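Local coordinates for Lmo0305 protein (Listeria monocytogenes, PDB 3PJ0) that belongs to the beta-eliminating lyase family of fold-type I pyridoxal phosphate proteins and carries its cofactor bound covalently to a lysine, at residues 55-60 with 180-185; 90-95 with 106-111; 275-280 with 350-355. All blocks are in the same frame, centred on the assembly; numbering follows the deposited sequence.

Contact 1. Residues 55-60 with 180-185; sequences TKIAKI and RLWEIT
Across this contact the backbones of Ile60 and Trp182 stay well apart, 10.8 Å between their CA atoms at the nearest point, with residues 55-60 on a regular helix and 180-185 in the connection that follows strand 173-178. The indole of Trp182 spans the gap. Its CG lies anti to its own carbonyl carbon (chi1 -44°), and the six-membered ring is the part that reaches the helix. Two isoleucines one helical turn apart receive it at the rim, close to the ring plane and not over a face. Ile60 brings its CG2 methyl to 3.9 Å from CZ3 of Trp182, the two side chains crossing at about a right angle. Ile57 is looser, its CG2 lying 4.5 Å from CH2 of the same indole. The pyrrole end has a separate role: NE1 of Trp182 donates to the backbone O of Ser205, helping to set the ring's rotation. Arg180 hydrogen-bonds through NH1 to O3 of the pyridoxal phosphate-lysine residue at position 208, so this connection also reaches the cofactor. Phe253, from helix 243-256, meets the indole edge-to-face, while Val204 of strand 201-205 and Leu61 also touch it, so that it lies between helix 48-61 and the central sheet.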
# COMPACT_ATOMS: atom_id res chain seq x y z
N THR A 55 -8.76 -11.40 12.23
CA THR A 55 -9.65 -12.02 13.27
C THR A 55 -9.23 -11.63 14.69
O THR A 55 -10.06 -11.28 15.52
CB THR A 55 -9.71 -13.54 13.08
OG1 THR A 55 -10.15 -13.80 11.75
CG2 THR A 55 -10.72 -14.19 14.07
N LYS A 56 -7.93 -11.62 14.93
CA LYS A 56 -7.37 -11.24 16.23
C LYS A 56 -7.66 -9.78 16.64
O LYS A 56 -8.05 -9.51 17.78
CB LYS A 56 -5.87 -11.44 16.19
CG LYS A 56 -5.13 -10.98 17.43
CD LYS A 56 -3.65 -11.26 17.28
CE LYS A 56 -2.86 -10.65 18.38
NZ LYS A 56 -1.45 -11.18 18.40
N ILE A 57 -7.45 -8.85 15.72
CA ILE A 57 -7.67 -7.44 16.02
C ILE A 57 -9.17 -7.18 16.08
O ILE A 57 -9.64 -6.43 16.93
CB ILE A 57 -6.96 -6.51 15.01
CG1 ILE A 57 -5.45 -6.85 14.98
CG2 ILE A 57 -7.21 -5.05 15.37
CD1 ILE A 57 -4.73 -6.66 16.31
N ALA A 58 -9.95 -7.85 15.22
CA ALA A 58 -11.40 -7.69 15.30
C ALA A 58 -11.89 -8.09 16.70
O ALA A 58 -12.69 -7.38 17.29
CB ALA A 58 -12.14 -8.48 14.20
N LYS A 59 -11.39 -9.20 17.24
CA LYS A 59 -11.79 -9.65 18.58
C LYS A 59 -11.37 -8.64 19.69
O LYS A 59 -12.14 -8.33 20.60
CB LYS A 59 -11.22 -11.04 18.86
CG LYS A 59 -11.60 -11.62 20.21
CD LYS A 59 -11.12 -13.04 20.30
CE LYS A 59 -11.59 -13.72 21.57
NZ LYS A 59 -11.03 -15.11 21.64
N ILE A 60 -10.15 -8.11 19.57
CA ILE A 60 -9.65 -7.09 20.52
C ILE A 60 -10.49 -5.79 20.48
O ILE A 60 -10.72 -5.16 21.51
CB ILE A 60 -8.16 -6.77 20.23
CG1 ILE A 60 -7.27 -7.91 20.76
CG2 ILE A 60 -7.75 -5.48 20.89
CD1 ILE A 60 -5.87 -7.92 20.16
N ARG A 180 -4.36 6.45 17.38
CA ARG A 180 -3.70 6.39 18.70
C ARG A 180 -4.62 5.81 19.77
O ARG A 180 -4.59 6.21 20.94
CB ARG A 180 -3.21 7.78 19.11
CG ARG A 180 -2.07 8.31 18.22
CD ARG A 180 -1.73 9.79 18.45
NE ARG A 180 -0.64 10.17 17.54
CZ ARG A 180 -0.80 10.47 16.25
NH1 ARG A 180 -2.01 10.51 15.68
NH2 ARG A 180 0.26 10.76 15.51
N LEU A 181 -5.48 4.87 19.37
CA LEU A 181 -6.38 4.25 20.35
C LEU A 181 -5.68 3.53 21.51
O LEU A 181 -6.11 3.64 22.67
CB LEU A 181 -7.29 3.22 19.67
CG LEU A 181 -8.24 2.44 20.60
CD1 LEU A 181 -9.27 3.39 21.30
CD2 LEU A 181 -8.94 1.37 19.75
N TRP A 182 -4.65 2.77 21.21
CA TRP A 182 -3.98 1.94 22.20
C TRP A 182 -3.44 2.80 23.35
O TRP A 182 -3.48 2.41 24.51
CB TRP A 182 -2.83 1.16 21.57
CG TRP A 182 -3.17 0.51 20.21
CD1 TRP A 182 -2.61 0.83 19.01
CD2 TRP A 182 -4.12 -0.53 19.93
NE1 TRP A 182 -3.12 0.05 18.01
CE2 TRP A 182 -4.06 -0.78 18.54
CE3 TRP A 182 -5.01 -1.27 20.71
CZ2 TRP A 182 -4.88 -1.74 17.90
CZ3 TRP A 182 -5.81 -2.22 20.08
CH2 TRP A 182 -5.72 -2.46 18.69
N GLU A 183 -2.98 3.99 22.99
CA GLU A 183 -2.39 4.92 23.93
C GLU A 183 -3.35 5.55 24.94
O GLU A 183 -2.88 6.11 25.95
CB GLU A 183 -1.71 6.06 23.16
CG GLU A 183 -0.56 5.68 22.27
CD GLU A 183 -0.90 5.34 20.83
OE1 GLU A 183 -1.79 4.51 20.59
OE2 GLU A 183 -0.21 5.88 19.93
N ILE A 184 -4.66 5.51 24.67
CA ILE A 184 -5.65 6.15 25.56
C ILE A 184 -6.38 5.22 26.56
O ILE A 184 -7.04 5.70 27.48
CB ILE A 184 -6.71 6.97 24.75
CG1 ILE A 184 -7.70 6.07 23.99
CG2 ILE A 184 -6.02 7.93 23.80
CD1 ILE A 184 -8.76 6.81 23.24
N THR A 185 -6.23 3.92 26.43
CA THR A 185 -6.93 3.01 27.36
C THR A 185 -6.49 3.22 28.82
O THR A 185 -7.32 3.18 29.72
CB THR A 185 -6.88 1.54 26.93
OG1 THR A 185 -5.55 1.04 27.02
CG2 THR A 185 -7.39 1.39 25.50

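Contact 2. Residues 90-95 with 106-111; sequences RRVAYH and DGLKEL
Val92 and Tyr94 of strand 91-94 pack against Leu108 of helix 107-112 within a beta-alpha-beta crossover of the fold-type I domain: the chain runs from strand 91-94 through this helix to strand 115-118, its parallel neighbour in the large mixed sheet, and the contact packs the crossover's helix on its first strand. The backbones approach to 10.3 Å between the CA atoms of Val92 and Leu108, and the space is filled by side chains, with no hydrogen bond across it.

Along the strand, Val92 is the first residue to touch: its CG2 methyl stands 4.4 Å from CD2 of Leu108, a loose apolar contact. Its backbone meanwhile pairs with Thr115 and Leu117 of the neighbouring parallel strand. Two residues on, Tyr94 again points to the helix. With chi1 at 54° its CG sits between the backbone N and the carbonyl carbon, and the phenol reaches out to meet Leu108 coming from the opposite direction. The CD2 methyl of Leu108 lies at the edge of the ring, near its plane. The hydroxyl is held by Glu101 OE1, and OE2 of that carboxylate forms a salt bridge with Lys109 NZ, so one acid links strand and helix by their polar ends beside the apolar contact. On the helix side, Leu80 of helix 72-87 also packs on Leu108. A single methyl, CD2 of Leu108, thus serves both strand residues, lying 3.9 Å from CE2 of Tyr94 and 3.7 Å from its OH.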
# COMPACT_ATOMS: atom_id res chain seq x y z
N ARG A 90 -23.68 12.71 1.27
CA ARG A 90 -22.22 12.91 1.12
C ARG A 90 -21.62 13.95 2.04
O ARG A 90 -20.45 14.35 1.86
CB ARG A 90 -21.87 13.22 -0.36
CG ARG A 90 -22.09 12.05 -1.34
CD ARG A 90 -20.97 11.01 -1.44
NE ARG A 90 -21.30 10.04 -2.49
CZ ARG A 90 -20.72 9.90 -3.67
NH1 ARG A 90 -19.60 10.53 -4.01
NH2 ARG A 90 -21.24 9.00 -4.51
N ARG A 91 -22.38 14.44 3.02
CA ARG A 91 -21.80 15.36 4.01
C ARG A 91 -21.36 14.54 5.23
O ARG A 91 -22.04 13.59 5.62
CB ARG A 91 -22.78 16.46 4.44
CG ARG A 91 -22.82 17.70 3.51
CD ARG A 91 -23.29 17.39 2.14
NE ARG A 91 -24.63 16.79 2.16
CZ ARG A 91 -25.25 16.26 1.11
NH1 ARG A 91 -24.67 16.25 -0.09
NH2 ARG A 91 -26.46 15.72 1.27
N VAL A 92 -20.21 14.89 5.79
CA VAL A 92 -19.72 14.30 7.06
C VAL A 92 -19.30 15.44 7.98
O VAL A 92 -19.23 16.59 7.52
CB VAL A 92 -18.56 13.32 6.88
CG1 VAL A 92 -18.97 12.19 5.95
CG2 VAL A 92 -17.30 14.01 6.33
N ALA A 93 -19.00 15.14 9.24
CA ALA A 93 -18.57 16.17 10.16
C ALA A 93 -17.42 15.70 11.03
O ALA A 93 -17.40 14.55 11.49
CB ALA A 93 -19.77 16.68 11.04
N TYR A 94 -16.46 16.57 11.23
CA TYR A 94 -15.33 16.27 12.07
C TYR A 94 -14.56 17.53 12.50
O TYR A 94 -14.85 18.63 12.04
CB TYR A 94 -14.42 15.27 11.40
CG TYR A 94 -13.90 15.58 9.98
CD1 TYR A 94 -13.41 16.83 9.63
CD2 TYR A 94 -13.81 14.55 9.02
CE1 TYR A 94 -12.88 17.07 8.34
CE2 TYR A 94 -13.27 14.77 7.76
CZ TYR A 94 -12.82 16.01 7.41
OH TYR A 94 -12.30 16.19 6.13
N HIS A 95 -13.58 17.35 13.39
CA HIS A 95 -12.77 18.44 13.87
C HIS A 95 -12.02 19.10 12.67
O HIS A 95 -11.61 18.40 11.74
CB HIS A 95 -11.75 17.92 14.90
CG HIS A 95 -11.00 19.00 15.62
ND1 HIS A 95 -9.86 19.58 15.12
CD2 HIS A 95 -11.21 19.58 16.83
CE1 HIS A 95 -9.42 20.49 15.97
NE2 HIS A 95 -10.23 20.51 17.02
N ASP A 106 -6.34 16.40 0.39
CA ASP A 106 -7.77 16.56 0.05
C ASP A 106 -8.37 15.33 -0.61
O ASP A 106 -9.36 15.43 -1.37
CB ASP A 106 -7.97 17.78 -0.85
CG ASP A 106 -7.23 19.00 -0.35
OD1 ASP A 106 -7.43 19.40 0.83
OD2 ASP A 106 -6.41 19.53 -1.12
N GLY A 107 -7.82 14.16 -0.30
CA GLY A 107 -8.27 12.91 -0.90
C GLY A 107 -9.77 12.68 -0.74
O GLY A 107 -10.46 12.28 -1.69
N LEU A 108 -10.28 12.91 0.47
CA LEU A 108 -11.73 12.68 0.74
C LEU A 108 -12.60 13.50 -0.18
O LEU A 108 -13.58 13.01 -0.76
CB LEU A 108 -12.04 12.99 2.20
CG LEU A 108 -13.49 12.78 2.67
CD1 LEU A 108 -13.87 11.28 2.58
CD2 LEU A 108 -13.60 13.35 4.11
N LYS A 109 -12.25 14.77 -0.35
CA LYS A 109 -12.95 15.67 -1.27
C LYS A 109 -12.77 15.28 -2.76
O LYS A 109 -13.74 15.24 -3.54
CB LYS A 109 -12.45 17.09 -1.05
CG LYS A 109 -12.79 17.62 0.38
CD LYS A 109 -12.14 18.95 0.66
CE LYS A 109 -12.32 19.35 2.16
NZ LYS A 109 -11.51 20.57 2.48
N GLU A 110 -11.55 14.97 -3.14
CA GLU A 110 -11.22 14.75 -4.56
C GLU A 110 -11.60 13.37 -5.07
O GLU A 110 -11.93 13.22 -6.26
CB GLU A 110 -9.73 14.98 -4.82
CG GLU A 110 -9.23 16.40 -4.54
CD GLU A 110 -9.51 17.41 -5.64
OE1 GLU A 110 -10.31 17.16 -6.59
OE2 GLU A 110 -8.91 18.50 -5.54
N LEU A 111 -11.49 12.35 -4.22
CA LEU A 111 -11.78 10.98 -4.61
C LEU A 111 -13.21 10.55 -4.28
O LEU A 111 -13.79 9.71 -4.98
CB LEU A 111 -10.77 10.00 -4.01
CG LEU A 111 -9.35 10.04 -4.59
CD1 LEU A 111 -8.41 9.18 -3.77
CD2 LEU A 111 -9.34 9.64 -6.10

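Contact 3. Residues 275-280 with 350-355; sequences NSCSGV and LVFRCL
The turn joining helix 260-275 to strand 280-283, in the smaller domain with its four-stranded antiparallel sheet, packs through Cys277 on Phe352 and Leu355 of the C-terminal helix 345-358. It is a type II beta turn running from Cys277 to Val280, closed by a bond of 3.2 Å from Val280 N to Cys277 O. Gly279 occupies its third position with a positive phi of 80°, as is usual for this turn type. Cys277 is therefore both the first residue of the turn and the one that reaches the helix, and the CA atoms of Cys277 and Leu355 come to 7.2 Å, close enough for the short cysteine side chain to reach the helix.

The sulfur does the touching. With SG anti to the carbonyl carbon (chi1 -61°), the thiol extends from the turn to the helix surface, where Leu355 CD2 lies 4.0 Å from SG of Cys277. Leu355 has CG anti to its backbone N (chi1 -162°), and its CD2 branch is the one that meets the thiol. Phe352, one helical turn earlier, offers a ring edge: SG of Cys277 stands near the ring plane, 4.3 Å from CD1, and not over a face. One face of this ring is instead covered by CG1 of Val351, 3.9 Å above its plane and offset toward the rim. Every cross-contact of the thiol is apolar, and both helix partners are buried, as is Cys277 itself.

Phe274, on the last turn of helix 260-275, meets Phe352 edge-to-face and also packs on Leu355 and Val280. Ile310 of helix 300-314 touches Leu355 as well, so helix 345-358 touches both helix 260-275 and helix 300-314, while the turn leads directly into strand 280-283, outermost in the antiparallel sheet within this chain.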
# COMPACT_ATOMS: atom_id res chain seq x y z
N ASN A 275 6.51 21.70 32.66
CA ASN A 275 5.69 22.72 33.29
C ASN A 275 6.40 23.42 34.44
O ASN A 275 6.11 24.58 34.72
CB ASN A 275 4.36 22.13 33.78
CG ASN A 275 3.34 21.92 32.65
OD1 ASN A 275 2.89 22.89 32.00
ND2 ASN A 275 2.92 20.67 32.44
N SER A 276 7.33 22.73 35.10
CA SER A 276 8.07 23.31 36.22
C SER A 276 9.04 24.40 35.75
O SER A 276 9.53 25.19 36.57
CB SER A 276 8.83 22.22 37.01
OG SER A 276 9.93 21.69 36.27
N CYS A 277 9.30 24.45 34.44
CA CYS A 277 10.23 25.43 33.87
C CYS A 277 9.52 26.75 33.59
O CYS A 277 8.37 26.78 33.10
CB CYS A 277 10.90 24.91 32.61
SG CYS A 277 11.90 23.42 32.89
N SER A 278 10.19 27.85 33.94
CA SER A 278 9.62 29.18 33.76
C SER A 278 9.51 29.49 32.27
O SER A 278 10.49 29.35 31.53
CB SER A 278 10.48 30.23 34.48
OG SER A 278 9.79 31.45 34.58
N GLY A 279 8.32 29.89 31.83
CA GLY A 279 8.04 30.20 30.43
C GLY A 279 7.77 28.97 29.55
O GLY A 279 7.78 29.08 28.33
N VAL A 280 7.55 27.82 30.19
CA VAL A 280 7.30 26.58 29.49
C VAL A 280 6.02 25.99 30.08
O VAL A 280 5.86 25.94 31.31
CB VAL A 280 8.44 25.55 29.70
CG1 VAL A 280 8.17 24.26 28.89
CG2 VAL A 280 9.83 26.14 29.35
N LEU A 350 19.91 16.49 33.89
CA LEU A 350 20.73 17.59 33.39
C LEU A 350 20.00 18.44 32.35
O LEU A 350 20.14 19.68 32.35
CB LEU A 350 22.05 17.06 32.84
CG LEU A 350 23.14 18.06 32.46
CD1 LEU A 350 23.53 18.99 33.61
CD2 LEU A 350 24.35 17.27 31.96
N VAL A 351 19.23 17.78 31.49
CA VAL A 351 18.43 18.45 30.47
C VAL A 351 17.56 19.54 31.08
O VAL A 351 17.55 20.67 30.60
CB VAL A 351 17.49 17.45 29.74
CG1 VAL A 351 16.33 18.20 29.06
CG2 VAL A 351 18.29 16.60 28.76
N PHE A 352 16.86 19.20 32.16
CA PHE A 352 15.96 20.13 32.82
C PHE A 352 16.66 21.14 33.72
O PHE A 352 16.24 22.28 33.79
CB PHE A 352 14.84 19.37 33.51
CG PHE A 352 13.94 18.69 32.53
CD1 PHE A 352 12.93 19.41 31.89
CD2 PHE A 352 14.14 17.37 32.17
CE1 PHE A 352 12.12 18.81 30.95
CE2 PHE A 352 13.33 16.77 31.22
CZ PHE A 352 12.31 17.50 30.62
N ARG A 353 17.74 20.73 34.38
CA ARG A 353 18.54 21.68 35.14
C ARG A 353 19.00 22.76 34.14
O ARG A 353 18.86 23.95 34.42
CB ARG A 353 19.73 20.99 35.81
N CYS A 354 19.49 22.34 32.97
CA CYS A 354 19.96 23.28 31.92
C CYS A 354 18.82 24.12 31.32
O CYS A 354 18.99 25.31 31.05
CB CYS A 354 20.67 22.56 30.78
SG CYS A 354 22.28 21.87 31.18
N LEU A 355 17.67 23.49 31.12
CA LEU A 355 16.51 24.19 30.58
C LEU A 355 16.10 25.31 31.52
O LEU A 355 15.87 26.43 31.09
CB LEU A 355 15.35 23.21 30.33
CG LEU A 355 14.25 23.70 29.39
CD1 LEU A 355 14.84 24.10 28.05
CD2 LEU A 355 13.17 22.62 29.22

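In the fold
Contacts 1 and 2 both belong to the large domain with its seven-stranded mixed sheet, which supplies strand 91-94 to contact 2. Contact 1 spans 120 residues of sequence, and contact 2, a local pairing, falls entirely within that interval; their centres are 25 Å apart and their nearest atoms about 12 Å. Contact 3 comes later in the chain, with its centre 35 Å from that of contact 1 and 41 Å from that of contact 2, on the opposite side of the chain's centre from contact 2. Two contacts thus lie in the domain of the mixed sheet and one in that of the antiparallel sheet, and of the three contact 1 lies nearest the chain's centre.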